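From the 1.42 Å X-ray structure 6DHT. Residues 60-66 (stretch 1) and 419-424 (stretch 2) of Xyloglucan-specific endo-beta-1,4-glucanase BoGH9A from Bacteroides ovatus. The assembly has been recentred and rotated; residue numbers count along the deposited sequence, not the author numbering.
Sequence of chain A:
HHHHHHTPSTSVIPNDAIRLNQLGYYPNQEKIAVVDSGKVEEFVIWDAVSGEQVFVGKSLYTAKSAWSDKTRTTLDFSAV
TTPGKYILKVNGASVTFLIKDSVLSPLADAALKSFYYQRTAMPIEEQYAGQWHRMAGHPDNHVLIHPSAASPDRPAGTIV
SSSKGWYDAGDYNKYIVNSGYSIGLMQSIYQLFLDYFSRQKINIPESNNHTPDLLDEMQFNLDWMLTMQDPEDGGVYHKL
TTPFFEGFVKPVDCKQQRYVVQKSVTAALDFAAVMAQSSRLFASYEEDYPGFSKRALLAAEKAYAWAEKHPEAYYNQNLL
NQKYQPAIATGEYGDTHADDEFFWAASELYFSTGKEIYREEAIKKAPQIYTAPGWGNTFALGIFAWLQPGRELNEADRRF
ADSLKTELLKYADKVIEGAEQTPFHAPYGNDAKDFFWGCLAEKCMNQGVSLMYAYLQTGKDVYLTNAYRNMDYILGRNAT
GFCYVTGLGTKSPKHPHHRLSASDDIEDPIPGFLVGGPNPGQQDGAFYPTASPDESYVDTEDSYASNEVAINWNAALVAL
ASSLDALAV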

# COMPACT_ATOMS: atom_id res chain seq x y z
N LEU A 60 0.60 -36.45 1.00
CA LEU A 60 0.83 -35.01 1.07
C LEU A 60 2.19 -34.61 0.52
O LEU A 60 3.20 -35.28 0.75
CB LEU A 60 0.70 -34.53 2.51
CG LEU A 60 -0.58 -34.96 3.22
CD1 LEU A 60 -0.46 -34.59 4.67
CD2 LEU A 60 -1.82 -34.33 2.59
N TYR A 61 2.20 -33.49 -0.19
CA TYR A 61 3.42 -32.90 -0.72
C TYR A 61 4.20 -32.21 0.38
O TYR A 61 3.62 -31.55 1.25
CB TYR A 61 3.07 -31.87 -1.80
CG TYR A 61 4.27 -31.12 -2.35
CD1 TYR A 61 5.08 -31.71 -3.31
CD2 TYR A 61 4.57 -29.83 -1.94
CE1 TYR A 61 6.18 -31.04 -3.82
CE2 TYR A 61 5.67 -29.15 -2.44
CZ TYR A 61 6.46 -29.76 -3.39
OH TYR A 61 7.56 -29.11 -3.91
N THR A 62 5.52 -32.35 0.33
CA THR A 62 6.40 -31.66 1.26
C THR A 62 7.51 -30.99 0.49
O THR A 62 7.84 -31.40 -0.62
CB THR A 62 7.03 -32.62 2.30
OG1 THR A 62 7.87 -33.57 1.62
CG2 THR A 62 5.96 -33.35 3.06
N ALA A 63 8.09 -29.95 1.08
CA ALA A 63 9.18 -29.22 0.47
C ALA A 63 9.97 -28.49 1.53
O ALA A 63 9.49 -28.29 2.65
CB ALA A 63 8.65 -28.22 -0.55
N LYS A 64 11.17 -28.08 1.16
CA LYS A 64 12.01 -27.28 2.00
C LYS A 64 12.50 -26.09 1.21
O LYS A 64 12.65 -26.17 -0.01
CB LYS A 64 13.20 -28.10 2.50
CG LYS A 64 12.82 -29.34 3.29
CD LYS A 64 14.01 -29.88 4.09
CE LYS A 64 13.65 -31.17 4.83
NZ LYS A 64 14.77 -31.62 5.69
N SER A 65 12.74 -24.97 1.89
CA SER A 65 13.42 -23.83 1.31
C SER A 65 14.92 -24.07 1.36
O SER A 65 15.38 -24.98 2.06
CB SER A 65 13.11 -22.55 2.09
OG SER A 65 13.59 -22.66 3.42
N ALA A 66 15.68 -23.24 0.67
CA ALA A 66 17.13 -23.41 0.59
C ALA A 66 17.80 -23.25 1.94
O ALA A 66 18.87 -23.81 2.16
CB ALA A 66 17.71 -22.42 -0.40
N ALA A 419 5.44 -21.84 -8.41
CA ALA A 419 4.77 -21.43 -7.18
C ALA A 419 4.08 -22.59 -6.47
O ALA A 419 4.01 -22.60 -5.25
CB ALA A 419 3.79 -20.29 -7.46
N GLU A 420 3.57 -23.58 -7.21
CA GLU A 420 2.85 -24.69 -6.59
C GLU A 420 3.74 -25.70 -5.87
O GLU A 420 3.24 -26.56 -5.13
CB GLU A 420 2.01 -25.41 -7.63
CG GLU A 420 0.84 -24.57 -8.07
CD GLU A 420 -0.12 -25.29 -8.98
OE1 GLU A 420 0.19 -26.42 -9.42
OE2 GLU A 420 -1.20 -24.71 -9.27
N GLN A 421 5.05 -25.61 -6.10
CA GLN A 421 6.01 -26.50 -5.45
C GLN A 421 6.73 -25.84 -4.28
O GLN A 421 7.55 -26.47 -3.60
CB GLN A 421 7.05 -26.99 -6.46
CG GLN A 421 6.57 -28.08 -7.39
CD GLN A 421 5.59 -27.59 -8.40
OE1 GLN A 421 5.94 -26.77 -9.26
NE2 GLN A 421 4.36 -28.06 -8.32
N THR A 422 6.45 -24.55 -4.05
CA THR A 422 7.09 -23.87 -2.93
C THR A 422 6.59 -24.41 -1.57
O THR A 422 5.45 -24.87 -1.47
CB THR A 422 6.87 -22.33 -3.00
OG1 THR A 422 5.47 -22.03 -2.98
CG2 THR A 422 7.51 -21.75 -4.26
N PRO A 423 7.43 -24.32 -0.54
CA PRO A 423 7.01 -24.74 0.80
C PRO A 423 5.72 -24.09 1.29
O PRO A 423 4.87 -24.79 1.84
CB PRO A 423 8.20 -24.35 1.68
CG PRO A 423 9.36 -24.43 0.78
CD PRO A 423 8.86 -23.97 -0.58
N PHE A 424 5.54 -22.80 1.01
CA PHE A 424 4.34 -22.11 1.50
C PHE A 424 3.31 -21.87 0.41
O PHE A 424 2.32 -21.17 0.63
CB PHE A 424 4.73 -20.83 2.24
CG PHE A 424 5.33 -21.10 3.60
CD1 PHE A 424 4.53 -21.53 4.63
CD2 PHE A 424 6.67 -20.91 3.83
CE1 PHE A 424 5.06 -21.83 5.86
CE2 PHE A 424 7.21 -21.20 5.08
CZ PHE A 424 6.38 -21.64 6.08

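Two segments more than 350 residues apart in sequence meet here over a small patch, 228 Å² of buried surface with both sides summed, and a single hydrogen bond crosses between them. L60 opens the first segment but is out of reach of the second.

Y61 makes the polar contact. Its CA-to-CB bond points toward the partner, and with chi1 at 176° (t) the phenol extends far enough for OH to donate to the backbone O of Q421 at 2.7 Å. The acceptor is a main-chain carbonyl, so the bond depends on the path of the second backbone rather than on the chemistry of the Q421 side chain. That side chain still contributes contact: its CB lies 3.4 Å from Y61 OH. The carbonyl oxygens of Q421 and T422 both sit at the edge of the tyrosine ring, near its plane, T422 O lying 4.4 Å from Y61 CE2.

The carbonyl of Q421 belongs to a bend in the second segment that has internal support. T422 OG1 donates to A419 O at 2.8 Å, and T422 N reaches the same A419 O in a weak bond of 3.3 Å. The hydroxyl of T422 thus bonds to A419 O and to a residue just outside the stretch, and not across the contact; the CA-to-CB bond of T422 points away from the first segment.

T62 points away and makes no contact, as the alternation of an extended chain would suggest. A63 turns back toward the partner, and here the CA atoms of the two segments come nearest, A63 CA 5.0 Å from P423 CA. A63 CB packs 4.1 Å from P423 CG, an apolar contact, and lies 3.7 Å from Q421 O, the same oxygen that accepts from Y61. Tyrosine and alanine, two positions apart, thus converge on one carbonyl, the first by a hydrogen bond and the second by packing alone.

K64 again points away, its NZ hydrogen-bonded elsewhere in the structure, but its backbone still counts: K64 C is 3.6 Å from P423 CG. The next atom along the chain, S65 N, lies at the same 3.6 Å from P423 CG, so the proline ring rests against the peptide link between the two residues. S65 CB, directed sideways, adds a looser approach of 4.4 Å to P423 CG. A66 is beyond reach.

For a designer, the pattern is economical: Y61 and A63 point toward the partner and T62 and K64 away, while S65 lies sideways; one long side chain secures a backbone carbonyl, and a buried proline packs against a methyl group and the K64-S65 peptide.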